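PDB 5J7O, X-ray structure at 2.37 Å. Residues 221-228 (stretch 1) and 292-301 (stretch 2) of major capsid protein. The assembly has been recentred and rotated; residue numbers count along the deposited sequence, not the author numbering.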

# COMPACT_ATOMS: atom_id res chain seq x y z
N GLY B 221 5.56 -5.37 10.43
CA GLY B 221 6.33 -5.87 11.56
C GLY B 221 7.50 -4.98 11.90
O GLY B 221 7.82 -4.78 13.08
N TRP B 222 8.16 -4.42 10.88
CA TRP B 222 9.28 -3.51 11.11
C TRP B 222 8.84 -2.29 11.91
O TRP B 222 9.49 -1.89 12.88
CB TRP B 222 9.89 -3.10 9.77
CG TRP B 222 10.92 -2.01 9.85
CD1 TRP B 222 10.77 -0.72 9.44
CD2 TRP B 222 12.26 -2.12 10.34
NE1 TRP B 222 11.93 -0.01 9.66
CE2 TRP B 222 12.86 -0.85 10.21
CE3 TRP B 222 13.01 -3.17 10.89
CZ2 TRP B 222 14.17 -0.60 10.60
CZ3 TRP B 222 14.32 -2.91 11.28
CH2 TRP B 222 14.88 -1.64 11.13
N LYS B 223 7.71 -1.68 11.51
CA LYS B 223 7.21 -0.51 12.23
C LYS B 223 6.87 -0.84 13.67
O LYS B 223 7.12 -0.04 14.58
CB LYS B 223 5.99 0.07 11.51
CG LYS B 223 6.33 0.81 10.22
CD LYS B 223 5.08 1.43 9.61
CE LYS B 223 5.44 2.36 8.46
NZ LYS B 223 4.23 2.96 7.83
N ARG B 224 6.29 -2.03 13.91
CA ARG B 224 5.94 -2.41 15.27
C ARG B 224 7.18 -2.68 16.11
O ARG B 224 7.16 -2.48 17.33
CB ARG B 224 5.03 -3.63 15.26
CG ARG B 224 3.69 -3.40 14.57
CD ARG B 224 2.61 -4.32 15.14
NE ARG B 224 1.31 -4.06 14.54
CZ ARG B 224 0.61 -4.96 13.85
NH1 ARG B 224 1.09 -6.18 13.68
NH2 ARG B 224 -0.57 -4.63 13.34
N LEU B 225 8.27 -3.14 15.49
CA LEU B 225 9.50 -3.39 16.24
C LEU B 225 10.10 -2.10 16.78
O LEU B 225 10.62 -2.07 17.90
CB LEU B 225 10.52 -4.12 15.35
CG LEU B 225 10.24 -5.58 15.01
CD1 LEU B 225 11.26 -6.11 14.02
CD2 LEU B 225 10.23 -6.43 16.28
N ILE B 226 10.04 -1.02 15.99
CA ILE B 226 10.70 0.23 16.35
C ILE B 226 9.72 1.27 16.87
O ILE B 226 10.08 2.44 17.00
CB ILE B 226 11.51 0.78 15.16
CG1 ILE B 226 10.59 0.98 13.95
CG2 ILE B 226 12.65 -0.16 14.81
CD1 ILE B 226 11.33 1.32 12.68
N GLY B 227 8.48 0.87 17.16
CA GLY B 227 7.55 1.77 17.82
C GLY B 227 6.87 2.79 16.94
O GLY B 227 6.40 3.81 17.45
N GLN B 228 6.81 2.56 15.63
CA GLN B 228 6.07 3.43 14.73
C GLN B 228 4.64 2.93 14.61
O GLN B 228 4.41 1.74 14.42
CB GLN B 228 6.74 3.48 13.35
CG GLN B 228 5.96 4.26 12.30
CD GLN B 228 5.98 5.76 12.53
OE1 GLN B 228 6.76 6.26 13.35
NE2 GLN B 228 5.14 6.48 11.80
N GLN B 292 2.60 2.50 27.68
CA GLN B 292 3.95 1.95 27.79
C GLN B 292 4.43 1.49 26.42
O GLN B 292 3.87 0.56 25.83
CB GLN B 292 3.96 0.79 28.78
CG GLN B 292 5.30 0.09 28.90
CD GLN B 292 5.23 -1.18 29.72
OE1 GLN B 292 4.93 -2.26 29.20
NE2 GLN B 292 5.51 -1.06 31.02
N LEU B 293 5.48 2.14 25.92
CA LEU B 293 6.00 1.82 24.60
C LEU B 293 6.97 0.66 24.70
O LEU B 293 7.98 0.74 25.41
CB LEU B 293 6.68 3.05 23.99
CG LEU B 293 7.11 2.92 22.53
CD1 LEU B 293 5.91 2.60 21.65
CD2 LEU B 293 7.81 4.18 22.05
N ASN B 294 6.67 -0.43 23.99
CA ASN B 294 7.51 -1.62 23.96
C ASN B 294 8.08 -1.78 22.56
O ASN B 294 7.32 -1.88 21.58
CB ASN B 294 6.72 -2.86 24.37
CG ASN B 294 6.43 -2.89 25.86
OD1 ASN B 294 7.20 -3.44 26.64
ND2 ASN B 294 5.30 -2.30 26.25
N MET B 295 9.40 -1.81 22.46
CA MET B 295 10.08 -1.95 21.18
C MET B 295 11.07 -3.11 21.24
O MET B 295 11.66 -3.38 22.29
CB MET B 295 10.82 -0.65 20.81
CG MET B 295 9.92 0.57 20.72
SD MET B 295 10.80 2.10 20.34
CE MET B 295 11.83 2.27 21.80
N PHE B 296 11.21 -3.79 20.11
CA PHE B 296 12.25 -4.80 19.91
C PHE B 296 13.10 -4.29 18.75
O PHE B 296 12.82 -4.58 17.58
CB PHE B 296 11.66 -6.18 19.62
CG PHE B 296 11.33 -6.97 20.86
CD1 PHE B 296 10.17 -6.72 21.57
CD2 PHE B 296 12.18 -7.97 21.31
CE1 PHE B 296 9.86 -7.45 22.70
CE2 PHE B 296 11.88 -8.70 22.44
CZ PHE B 296 10.72 -8.44 23.14
N VAL B 297 14.13 -3.51 19.07
CA VAL B 297 14.96 -2.87 18.05
C VAL B 297 16.03 -3.85 17.59
O VAL B 297 16.89 -4.24 18.38
CB VAL B 297 15.60 -1.58 18.59
CG1 VAL B 297 16.41 -0.89 17.50
CG2 VAL B 297 14.53 -0.64 19.13
N PRO B 298 16.00 -4.27 16.33
CA PRO B 298 17.03 -5.19 15.84
C PRO B 298 18.37 -4.48 15.68
O PRO B 298 18.44 -3.30 15.35
CB PRO B 298 16.49 -5.65 14.48
CG PRO B 298 15.04 -5.23 14.46
CD PRO B 298 14.98 -4.00 15.31
N LEU B 299 19.44 -5.23 15.93
CA LEU B 299 20.80 -4.72 15.77
C LEU B 299 21.28 -5.07 14.37
O LEU B 299 21.46 -6.25 14.04
CB LEU B 299 21.72 -5.28 16.85
CG LEU B 299 21.28 -4.99 18.29
CD1 LEU B 299 22.38 -5.33 19.27
CD2 LEU B 299 20.84 -3.54 18.45
N LEU B 300 21.49 -4.05 13.54
CA LEU B 300 21.66 -4.22 12.10
C LEU B 300 23.12 -4.49 11.73
O LEU B 300 23.73 -3.79 10.93
CB LEU B 300 21.13 -2.99 11.37
CG LEU B 300 19.79 -2.43 11.86
CD1 LEU B 300 19.66 -0.96 11.51
CD2 LEU B 300 18.63 -3.22 11.27
N PHE B 301 23.67 -5.55 12.32
CA PHE B 301 25.02 -5.98 11.98
C PHE B 301 24.98 -7.07 10.91
O PHE B 301 23.93 -7.63 10.60
CB PHE B 301 25.76 -6.48 13.23
CG PHE B 301 26.09 -5.39 14.22
CD1 PHE B 301 26.96 -4.37 13.89
CD2 PHE B 301 25.54 -5.41 15.49
CE1 PHE B 301 27.27 -3.38 14.80
CE2 PHE B 301 25.84 -4.42 16.40
CZ PHE B 301 26.71 -3.41 16.06

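The last turn of a helix, ending near Leu 225, and the loop after it pack against the strand that begins at Leu 293; the two axes approach to 7.7 Å at 115° between their N-to-C directions. Before the strand, Gln 292 lies out of reach of stretch 1, and its OE1 accepts a hydrogen bond from Asn 294 ND2 (3.0 Å). Leu 293 points toward the loop and rests its CD1 4.2 Å from Gly 227 CA. The CA-to-CB bond of Met 295 points sideways; its SD is 3.4 Å from Ile 226 O and its CG 3.9 Å from Gly 227 N. Gly 227 leaves room for the Met 295 sulfur as placed: an ideal CB would stand 2.9 Å from Met 295 SD, a clash, and the positive phi by itself favours glycine. At Phe 296 the backbones come closest, with CA atoms of Leu 225 and Phe 296 4.8 Å apart. Phe 296 N donates to Leu 225 O (2.9 Å), a weak bond because the angle at hydrogen is only 129°. Beside it, Leu 225 CD2 meets Phe 296 CB at 3.6 Å. Val 297 points away, whereas Pro 298 points toward the helix, its CG 3.9 Å from Leu 225 CD1 and 4.0 Å from Trp 222 CZ3. Finally, Leu 300 CD2 reaches Trp 222 CH2 at 4.1 Å, extending this apolar patch along the indole.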